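Local coordinates for protein kinase domain-containing protein (Chaetomium thermophilum, PDB 6Z3U) that probably phosphorylates protein serine and threonine residues at the expense of ATP, as the kinase of the CDK-activating complex with cyclin H and MAT1, at residues B[207-210]-B[211-215]; B[314-317]-B[318-321]. All blocks are in the same frame, centred on the assembly; numbering follows the deposited sequence.

After helix 80-89 the chain builds the five-stranded antiparallel sheet of the kinase small lobe, then enters the helical large lobe, where both contacts lie. Contact 1 comes first: residues 207-215 form nearly the last two turns of helix 194-213 and the turn that ends it, just before the segment carrying Asp220, the predicted proton acceptor; it packs on helices 136-148, 276-291 and 374-378. Contact 2, residues 314-321, makes a tight turn in the long loop before helix 342-349, packing on helices 301-311 and 264-267. Each closes only a few residues; the two stand in series, neither nesting nor crossing, their centres about 28 Å apart. Both also touch the RING-type domain-containing protein.

Contact 1 (B[207-210]-B[211-215])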
ATOM      1  N   ALA B 207     -11.144  13.370   2.461  1.00 30.72           N
ATOM      2  CA  ALA B 207     -10.542  12.256   1.737  1.00 20.38           C
ATOM      3  C   ALA B 207      -9.024  12.358   1.747  1.00 20.17           C
ATOM      4  O   ALA B 207      -8.327  11.396   2.089  1.00 34.17           O
ATOM      5  CB  ALA B 207     -11.072  12.213   0.304  1.00 23.91           C
ATOM      6  N   VAL B 208      -8.488  13.526   1.385  1.00 25.49           N
ATOM      7  CA  VAL B 208      -7.037  13.685   1.378  1.00 23.30           C
ATOM      8  C   VAL B 208      -6.488  13.631   2.797  1.00 25.23           C
ATOM      9  O   VAL B 208      -5.386  13.120   3.023  1.00 33.35           O
ATOM     10  CB  VAL B 208      -6.640  14.990   0.668  1.00 19.31           C
ATOM     11  CG1 VAL B 208      -5.137  15.175   0.691  1.00 19.35           C
ATOM     12  CG2 VAL B 208      -7.139  14.976  -0.757  1.00 22.01           C
ATOM     13  N   TRP B 209      -7.236  14.146   3.776  1.00 27.08           N
ATOM     14  CA  TRP B 209      -6.804  14.003   5.161  1.00 24.78           C
ATOM     15  C   TRP B 209      -6.694  12.533   5.540  1.00 23.98           C
ATOM     16  O   TRP B 209      -5.717  12.118   6.174  1.00 34.75           O
ATOM     17  CB  TRP B 209      -7.773  14.722   6.097  1.00 36.77           C
ATOM     18  CG  TRP B 209      -7.557  14.382   7.546  1.00 32.87           C
ATOM     19  CD1 TRP B 209      -6.648  14.944   8.395  1.00 33.18           C
ATOM     20  CD2 TRP B 209      -8.262  13.396   8.310  1.00 30.67           C
ATOM     21  NE1 TRP B 209      -6.747  14.372   9.640  1.00 34.73           N
ATOM     22  CE2 TRP B 209      -7.730  13.418   9.613  1.00 29.65           C
ATOM     23  CE3 TRP B 209      -9.292  12.497   8.016  1.00 34.37           C
ATOM     24  CZ2 TRP B 209      -8.192  12.577  10.621  1.00 39.25           C
ATOM     25  CZ3 TRP B 209      -9.750  11.664   9.018  1.00 31.78           C
ATOM     26  CH2 TRP B 209      -9.201  11.709  10.305  1.00 39.33           C
ATOM     27  N   TRP B 210      -7.680  11.725   5.144  1.00 24.07           N
ATOM     28  CA  TRP B 210      -7.653  10.306   5.481  1.00 32.32           C
ATOM     29  C   TRP B 210      -6.509   9.589   4.771  1.00 36.32           C
ATOM     30  O   TRP B 210      -5.878   8.694   5.347  1.00 34.42           O
ATOM     31  CB  TRP B 210      -8.992   9.665   5.131  1.00 32.53           C
ATOM     32  CG  TRP B 210      -9.074   8.225   5.487  1.00 24.67           C
ATOM     33  CD1 TRP B 210      -9.278   7.184   4.633  1.00 32.62           C
ATOM     34  CD2 TRP B 210      -8.935   7.653   6.792  1.00 25.51           C
ATOM     35  NE1 TRP B 210      -9.288   5.999   5.326  1.00 34.65           N
ATOM     36  CE2 TRP B 210      -9.079   6.260   6.654  1.00 26.26           C
ATOM     37  CE3 TRP B 210      -8.708   8.187   8.065  1.00 32.59           C
ATOM     38  CZ2 TRP B 210      -9.003   5.391   7.739  1.00 27.31           C
ATOM     39  CZ3 TRP B 210      -8.633   7.323   9.141  1.00 32.63           C
ATOM     40  CH2 TRP B 210      -8.781   5.941   8.971  1.00 36.61           C
ATOM     41  N   CYS B 211      -6.230   9.966   3.522  1.00 31.14           N
ATOM     42  CA  CYS B 211      -5.087   9.394   2.821  1.00 21.09           C
ATOM     43  C   CYS B 211      -3.800   9.656   3.589  1.00 24.70           C
ATOM     44  O   CYS B 211      -3.026   8.733   3.867  1.00 34.50           O
ATOM     45  CB  CYS B 211      -4.990   9.976   1.412  1.00 20.78           C
ATOM     46  SG  CYS B 211      -6.266   9.410   0.276  1.00 20.87           S
ATOM     47  N   HIS B 212      -3.562  10.916   3.951  1.00 21.85           N
ATOM     48  CA  HIS B 212      -2.331  11.256   4.654  1.00 24.47           C
ATOM     49  C   HIS B 212      -2.325  10.700   6.070  1.00 24.34           C
ATOM     50  O   HIS B 212      -1.260  10.346   6.589  1.00 22.04           O
ATOM     51  CB  HIS B 212      -2.146  12.771   4.661  1.00 20.84           C
ATOM     52  CG  HIS B 212      -1.999  13.363   3.294  1.00 20.47           C
ATOM     53  ND1 HIS B 212      -1.849  14.716   3.080  1.00 20.24           N
ATOM     54  CD2 HIS B 212      -1.980  12.785   2.071  1.00 20.45           C
ATOM     55  CE1 HIS B 212      -1.744  14.945   1.783  1.00 20.17           C
ATOM     56  NE2 HIS B 212      -1.821  13.790   1.149  1.00 20.27           N
ATOM     57  N   GLU B 213      -3.494  10.613   6.708  1.00 29.62           N
ATOM     58  CA  GLU B 213      -3.572   9.985   8.023  1.00 29.46           C
ATOM     59  C   GLU B 213      -3.065   8.550   7.976  1.00 29.29           C
ATOM     60  O   GLU B 213      -2.564   8.034   8.983  1.00 34.13           O
ATOM     61  CB  GLU B 213      -5.011  10.026   8.539  1.00 33.46           C
ATOM     62  CG  GLU B 213      -5.141  10.132  10.059  1.00 37.72           C
ATOM     63  CD  GLU B 213      -4.576  11.431  10.616  1.00 43.99           C
ATOM     64  OE1 GLU B 213      -4.218  11.459  11.812  1.00 51.47           O
ATOM     65  OE2 GLU B 213      -4.501  12.426   9.863  1.00 36.89           O
ATOM     66  N   ASN B 214      -3.191   7.892   6.822  1.00 29.18           N
ATOM     67  CA  ASN B 214      -2.705   6.535   6.617  1.00 28.45           C
ATOM     68  C   ASN B 214      -1.427   6.497   5.788  1.00 24.26           C
ATOM     69  O   ASN B 214      -1.097   5.456   5.208  1.00 23.83           O
ATOM     70  CB  ASN B 214      -3.788   5.687   5.949  1.00 28.90           C
ATOM     71  CG  ASN B 214      -4.987   5.474   6.844  1.00 31.59           C
ATOM     72  OD1 ASN B 214      -5.078   4.472   7.555  1.00 38.14           O
ATOM     73  ND2 ASN B 214      -5.906   6.430   6.833  1.00 35.42           N
ATOM     74  N   PHE B 215      -0.712   7.619   5.708  1.00 30.18           N
ATOM     75  CA  PHE B 215       0.603   7.679   5.073  1.00 26.19           C
ATOM     76  C   PHE B 215       0.540   7.206   3.623  1.00 24.35           C
ATOM     77  O   PHE B 215       1.327   6.368   3.178  1.00 26.28           O
ATOM     78  CB  PHE B 215       1.627   6.869   5.871  1.00 29.65           C
ATOM     79  CG  PHE B 215       1.536   7.080   7.353  1.00 26.30           C
ATOM     80  CD1 PHE B 215       1.862   8.305   7.911  1.00 25.86           C
ATOM     81  CD2 PHE B 215       1.139   6.051   8.189  1.00 24.16           C
ATOM     82  CE1 PHE B 215       1.782   8.503   9.272  1.00 33.48           C
ATOM     83  CE2 PHE B 215       1.060   6.241   9.550  1.00 25.05           C
ATOM     84  CZ  PHE B 215       1.379   7.468  10.093  1.00 36.53           C
TER
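Cys211 and Ala207 sit one helical turn apart near the C-terminal end of helix 194-213 of the kinase large lobe, where Cys211 N donates to Ala207 O at 2.9 Å. His212 repeats the step to Val208 O, and its ring receives Val208 CG1 over one face, 3.8 Å from the centroid, a CH-pi contact; His212 NE2 is held by Asp278. Glu213 N bonds to Trp209 O. A bend at chi2 (64°) carries the Glu213 carboxylate back to the Trp209 indole, the two planes 28° apart. Glu213 OE2 comes 3.0 Å from Trp209 NE1 at too poor an angle for a hydrogen bond, while OE1 forms a salt bridge with Arg375. Asn214, the first residue to leave helical geometry, grips Trp210 O twice from opposite faces of its carbonyl plane: ND2 at 2.7 Å, nearly straight, and backbone N at 3.2 Å, more bent. The same ND2 stands 3.1 Å above the centre of the Trp210 ring, with amide and indole planes 71° apart. An alanine in place of Trp210 would probably leave Leu148 O without its indole N-H donor and the Asn214 amide without the ring beneath it. Phe215, with positive phi, is the C-prime residue of a Schellman motif, its N bonded to His212 O at 2.9 Å. At the helix end a side-chain amide therefore supplements the single backbone donor to Trp210 O, Asn214 N, while the electron-rich indole face probably suits the partly positive N-H edge of that amide.

Contact 2 (B[314-317]-B[318-321]); sequences TPTE and ENWP
Thr316 and Asn319 both fold their side chains back over their own backbones: Thr316 OG1 lies between its N and carbonyl carbon (chi1 69°), and Asn319 CG takes the same kind of place (chi1 58°). The first torsion sets up an ST turn, in which Glu318 N donates to Thr316 OG1 at 3.3 Å. The second brings the Asn319 amide back along the incoming chain, where it meets two successive peptide groups. Its OD1 accepts the nearly straight bond from Thr316 N, 2.9 Å long, and its ND2 donates to Thr314 O at 3.2 Å, with that oxygen lying in the amide plane. Held at both ends, the amide has its rotation fixed and ties the extended residues 314-316 to the helix-like turn of residues 317-319. A weak, strongly bent bond from Trp320 N to Thr316 O, 2.8 Å, closes that turn. This compact turn follows helix 301-311 in the large lobe, away from the predicted ATP site and proton acceptor. Glu317 directs its carboxylate onward, OE1 to Ser324 OG and OE2 to Gly322 N, linking it to the chain after Pro321. The Trp320 indole packs against Pro315, whose CB approaches CE3 obliquely at 3.7 Å. Beyond these segments, Trp320 NE1 bonds to Thr38 O and Pro321 O to Thr38 OG1, both on the chain of the RING-type domain-containing protein, so the turn contributes two hydrogen bonds to the interface with that subunit. On the turn itself, Pro321 CA directs a C-H toward Glu317 O, 3.5 Å away.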
ATOM      1  N   THR B 314       6.490  34.343  -8.650  1.00 48.11           N
ATOM      2  CA  THR B 314       7.738  33.719  -9.068  1.00 46.14           C
ATOM      3  C   THR B 314       8.447  33.133  -7.851  1.00 47.86           C
ATOM      4  O   THR B 314       8.783  33.882  -6.927  1.00 36.90           O
ATOM      5  CB  THR B 314       8.643  34.735  -9.761  1.00 43.51           C
ATOM      6  OG1 THR B 314       8.045  35.160 -10.993  1.00 37.98           O
ATOM      7  CG2 THR B 314      10.006  34.124 -10.053  1.00 49.97           C
ATOM      8  N   PRO B 315       8.670  31.819  -7.793  1.00 52.08           N
ATOM      9  CA  PRO B 315       9.459  31.260  -6.683  1.00 54.76           C
ATOM     10  C   PRO B 315      10.909  31.715  -6.771  1.00 56.31           C
ATOM     11  O   PRO B 315      11.519  31.685  -7.841  1.00 57.26           O
ATOM     12  CB  PRO B 315       9.324  29.743  -6.870  1.00 53.25           C
ATOM     13  CG  PRO B 315       8.986  29.563  -8.308  1.00 53.90           C
ATOM     14  CD  PRO B 315       8.171  30.766  -8.696  1.00 49.50           C
ATOM     15  N   THR B 316      11.455  32.141  -5.633  1.00 51.70           N
ATOM     16  CA  THR B 316      12.821  32.635  -5.563  1.00 40.60           C
ATOM     17  C   THR B 316      13.491  32.089  -4.310  1.00 57.24           C
ATOM     18  O   THR B 316      12.841  31.526  -3.425  1.00 60.16           O
ATOM     19  CB  THR B 316      12.869  34.165  -5.548  1.00 41.79           C
ATOM     20  OG1 THR B 316      12.331  34.643  -4.309  1.00 44.36           O
ATOM     21  CG2 THR B 316      12.065  34.732  -6.705  1.00 41.12           C
ATOM     22  N   GLU B 317      14.814  32.265  -4.244  1.00 53.40           N
ATOM     23  CA  GLU B 317      15.560  31.882  -3.052  1.00 50.52           C
ATOM     24  C   GLU B 317      15.095  32.633  -1.811  1.00 57.74           C
ATOM     25  O   GLU B 317      15.353  32.177  -0.691  1.00 61.34           O
ATOM     26  CB  GLU B 317      17.053  32.129  -3.268  1.00 52.78           C
ATOM     27  CG  GLU B 317      17.710  31.162  -4.232  1.00 49.45           C
ATOM     28  CD  GLU B 317      17.855  29.771  -3.647  1.00 62.96           C
ATOM     29  OE1 GLU B 317      17.478  28.793  -4.328  1.00 59.79           O
ATOM     30  OE2 GLU B 317      18.335  29.658  -2.499  1.00 64.65           O
ATOM     31  N   GLU B 318      14.431  33.778  -1.982  1.00 61.02           N
ATOM     32  CA  GLU B 318      13.964  34.553  -0.837  1.00 64.20           C
ATOM     33  C   GLU B 318      12.743  33.909  -0.191  1.00 61.70           C
ATOM     34  O   GLU B 318      12.697  33.734   1.032  1.00 61.64           O
ATOM     35  CB  GLU B 318      13.643  35.985  -1.274  1.00 71.65           C
ATOM     36  CG  GLU B 318      14.868  36.851  -1.538  1.00 82.89           C
ATOM     37  CD  GLU B 318      15.765  36.291  -2.628  1.00 84.13           C
ATOM     38  OE1 GLU B 318      16.992  36.206  -2.403  1.00 92.14           O
ATOM     39  OE2 GLU B 318      15.241  35.920  -3.701  1.00 75.12           O
ATOM     40  N   ASN B 319      11.747  33.549  -0.998  1.00 44.58           N
ATOM     41  CA  ASN B 319      10.523  32.946  -0.493  1.00 39.59           C
ATOM     42  C   ASN B 319      10.596  31.429  -0.412  1.00 38.64           C
ATOM     43  O   ASN B 319       9.700  30.812   0.173  1.00 39.51           O
ATOM     44  CB  ASN B 319       9.337  33.350  -1.377  1.00 43.61           C
ATOM     45  CG  ASN B 319       9.523  32.941  -2.831  1.00 43.59           C
ATOM     46  OD1 ASN B 319      10.084  31.889  -3.127  1.00 37.73           O
ATOM     47  ND2 ASN B 319       9.047  33.780  -3.743  1.00 37.67           N
ATOM     48  N   TRP B 320      11.641  30.817  -0.963  1.00 45.71           N
ATOM     49  CA  TRP B 320      11.738  29.359  -1.057  1.00 46.85           C
ATOM     50  C   TRP B 320      13.209  28.976  -1.127  1.00 48.61           C
ATOM     51  O   TRP B 320      13.739  28.660  -2.198  1.00 46.74           O
ATOM     52  CB  TRP B 320      10.979  28.845  -2.280  1.00 45.85           C
ATOM     53  CG  TRP B 320      10.821  27.356  -2.355  1.00 46.12           C
ATOM     54  CD1 TRP B 320      11.401  26.417  -1.550  1.00 46.24           C
ATOM     55  CD2 TRP B 320      10.025  26.634  -3.302  1.00 44.03           C
ATOM     56  NE1 TRP B 320      11.012  25.156  -1.938  1.00 41.48           N
ATOM     57  CE2 TRP B 320      10.168  25.264  -3.012  1.00 41.57           C
ATOM     58  CE3 TRP B 320       9.205  27.017  -4.369  1.00 36.31           C
ATOM     59  CZ2 TRP B 320       9.520  24.275  -3.747  1.00 37.67           C
ATOM     60  CZ3 TRP B 320       8.562  26.034  -5.095  1.00 32.20           C
ATOM     61  CH2 TRP B 320       8.722  24.680  -4.781  1.00 36.95           C
ATOM     62  N   PRO B 321      13.904  29.006   0.010  1.00 52.47           N
ATOM     63  CA  PRO B 321      15.345  28.720  -0.005  1.00 47.88           C
ATOM     64  C   PRO B 321      15.651  27.376  -0.645  1.00 43.89           C
ATOM     65  O   PRO B 321      15.006  26.365  -0.360  1.00 41.28           O
ATOM     66  CB  PRO B 321      15.718  28.737   1.483  1.00 43.74           C
ATOM     67  CG  PRO B 321      14.694  29.608   2.119  1.00 46.94           C
ATOM     68  CD  PRO B 321      13.424  29.364   1.355  1.00 53.11           C
TER